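CRISPR system Cmr subunit Cmr6 (Pyrococcus furiosus, PDB 4W8V) forms, with Cmr1, the cap of the type III-B Cmr ribonucleoprotein complex, an RNA-binding CRISPR effector that targets invading nucleic acids. Local coordinates at residues L67-I71 with L97-P103. Residue numbers count along the deposited sequence, not the author numbering.
Sequences LAEFI and LSNAKVP
In the helical part of this C-terminal portion of Cmr6, a RAMP-superfamily protein, the end of helix 52-68 meets the loop that joins helix 93-96 to helix 108-116. Each segment contains a type I beta turn: Ala68 to Ile71 in one, Leu97 to Ala100 in the other. The second turn is closed by Ala100 N to Leu97 O at 3.2 Å. From Ala100 to Pro103 the loop is extended.

The register pairs Phe70 with Ala100, whose CA atoms lie 5.1 Å apart. One backbone hydrogen bond crosses the contact, from Lys101 N to Phe70 O (3.0 Å, 151° at the hydrogen). Two CA-H...O contacts flank it: Ala100 CA to Phe70 O and Phe70 CA to Lys101 O, both 3.3 Å. Outside the two segments, Glu69 OE2 hydrogen-bonds Ser107 OG.

Apolar contacts centre on Phe70, which is buried with chi1 m. Its CB lies 4.0 Å from Ala100 CB, and its CE2 is 3.9 Å from Val102 CG2. Ile71, chi1 p, places CG2 4.1 Å from Ala100 CB and CD1 4.3 Å from Leu97 CD2. Leu67 CD1 reaches Leu97 CD1 at 4.4 Å. Cys110 and Leu114 of helix 108-116 also touch the Phe70 side chain. Phe70 thus joins the end of helix 52-68 to both the loop and helix 108-116.

Pro103 CB packs 3.4 Å from Glu69 O. The same proline forms a CH-pi contact over one face of Phe70, with CD 3.7 Å from the ring centroid and 4° off its normal.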
loop_
_atom_site.group_PDB
_atom_site.type_symbol
_atom_site.label_atom_id
_atom_site.label_comp_id
_atom_site.label_asym_id
_atom_site.label_seq_id
_atom_site.Cartn_x
_atom_site.Cartn_y
_atom_site.Cartn_z
ATOM N N LEU A 67 6.310 6.561 -11.528
ATOM C CA LEU A 67 7.628 7.067 -11.907
ATOM C C LEU A 67 8.223 6.329 -13.101
ATOM O O LEU A 67 9.152 6.828 -13.742
ATOM C CB LEU A 67 8.590 6.996 -10.722
ATOM C CG LEU A 67 8.480 8.189 -9.763
ATOM C CD1 LEU A 67 9.425 8.048 -8.570
ATOM C CD2 LEU A 67 8.757 9.473 -10.519
ATOM N N ALA A 68 7.695 5.142 -13.389
ATOM C CA ALA A 68 8.101 4.393 -14.571
ATOM C C ALA A 68 7.724 5.182 -15.827
ATOM O O ALA A 68 8.395 5.105 -16.850
ATOM C CB ALA A 68 7.456 3.009 -14.581
ATOM N N GLU A 69 6.647 5.954 -15.735
ATOM C CA GLU A 69 6.231 6.816 -16.831
ATOM C C GLU A 69 7.225 7.971 -17.056
ATOM O O GLU A 69 7.175 8.634 -18.092
ATOM C CB GLU A 69 4.830 7.379 -16.566
ATOM C CG GLU A 69 3.794 6.354 -16.119
ATOM C CD GLU A 69 2.409 6.963 -15.869
ATOM O OE1 GLU A 69 1.975 7.830 -16.659
ATOM O OE2 GLU A 69 1.758 6.570 -14.880
ATOM N N PHE A 70 8.122 8.199 -16.092
ATOM C CA PHE A 70 9.066 9.324 -16.138
ATOM C C PHE A 70 10.415 8.988 -16.789
ATOM O O PHE A 70 11.283 9.844 -16.879
ATOM C CB PHE A 70 9.333 9.871 -14.723
ATOM C CG PHE A 70 8.171 10.607 -14.116
ATOM C CD1 PHE A 70 6.942 9.990 -13.969
ATOM C CD2 PHE A 70 8.315 11.909 -13.673
ATOM C CE1 PHE A 70 5.872 10.658 -13.408
ATOM C CE2 PHE A 70 7.250 12.584 -13.120
ATOM C CZ PHE A 70 6.025 11.958 -12.982
ATOM N N ILE A 71 10.606 7.744 -17.214
ATOM C CA ILE A 71 11.828 7.358 -17.914
ATOM C C ILE A 71 11.459 6.628 -19.205
ATOM O O ILE A 71 10.311 6.225 -19.377
ATOM C CB ILE A 71 12.749 6.483 -17.027
ATOM C CG1 ILE A 71 12.059 5.192 -16.605
ATOM C CG2 ILE A 71 13.140 7.226 -15.761
ATOM C CD1 ILE A 71 12.790 4.448 -15.502
ATOM N N LEU A 97 17.510 7.288 -11.332
ATOM C CA LEU A 97 16.423 8.057 -11.935
ATOM C C LEU A 97 16.800 9.515 -12.181
ATOM O O LEU A 97 15.931 10.390 -12.223
ATOM C CB LEU A 97 15.178 7.996 -11.056
ATOM C CG LEU A 97 14.743 6.602 -10.620
ATOM C CD1 LEU A 97 13.423 6.706 -9.900
ATOM C CD2 LEU A 97 14.642 5.658 -11.810
ATOM N N SER A 98 18.096 9.763 -12.344
ATOM C CA SER A 98 18.612 11.115 -12.532
ATOM C C SER A 98 17.944 11.819 -13.707
ATOM O O SER A 98 17.555 12.984 -13.605
ATOM C CB SER A 98 20.130 11.075 -12.737
ATOM O OG SER A 98 20.479 10.212 -13.810
ATOM N N ASN A 99 17.794 11.093 -14.810
ATOM C CA ASN A 99 17.311 11.668 -16.060
ATOM C C ASN A 99 15.796 11.555 -16.231
ATOM O O ASN A 99 15.278 11.597 -17.345
ATOM C CB ASN A 99 18.020 11.000 -17.238
ATOM C CG ASN A 99 19.520 10.897 -17.031
ATOM O OD1 ASN A 99 20.122 11.719 -16.335
ATOM N ND2 ASN A 99 20.131 9.881 -17.629
ATOM N N ALA A 100 15.084 11.419 -15.119
ATOM C CA ALA A 100 13.637 11.326 -15.171
ATOM C C ALA A 100 13.024 12.679 -15.509
ATOM O O ALA A 100 13.388 13.702 -14.929
ATOM C CB ALA A 100 13.094 10.806 -13.854
ATOM N N LYS A 101 12.098 12.674 -16.463
ATOM C CA LYS A 101 11.395 13.884 -16.862
ATOM C C LYS A 101 9.902 13.623 -16.804
ATOM O O LYS A 101 9.460 12.501 -17.037
ATOM C CB LYS A 101 11.810 14.322 -18.270
ATOM C CG LYS A 101 13.312 14.490 -18.462
ATOM C CD LYS A 101 13.657 14.849 -19.904
ATOM C CE LYS A 101 15.162 14.982 -20.098
ATOM N NZ LYS A 101 15.518 15.465 -21.461
ATOM N N VAL A 102 9.132 14.655 -16.477
ATOM C CA VAL A 102 7.680 14.552 -16.494
ATOM C C VAL A 102 7.226 14.178 -17.896
ATOM O O VAL A 102 7.648 14.794 -18.872
ATOM C CB VAL A 102 7.000 15.870 -16.047
ATOM C CG1 VAL A 102 5.493 15.756 -16.153
ATOM C CG2 VAL A 102 7.402 16.216 -14.622
ATOM N N PRO A 103 6.384 13.140 -18.000
ATOM C CA PRO A 103 5.933 12.626 -19.298
ATOM C C PRO A 103 4.963 13.543 -20.047
ATOM O O PRO A 103 4.257 14.360 -19.443
ATOM C CB PRO A 103 5.240 11.309 -18.926
ATOM C CG PRO A 103 4.840 11.473 -17.513
ATOM C CD PRO A 103 5.921 12.294 -16.886
#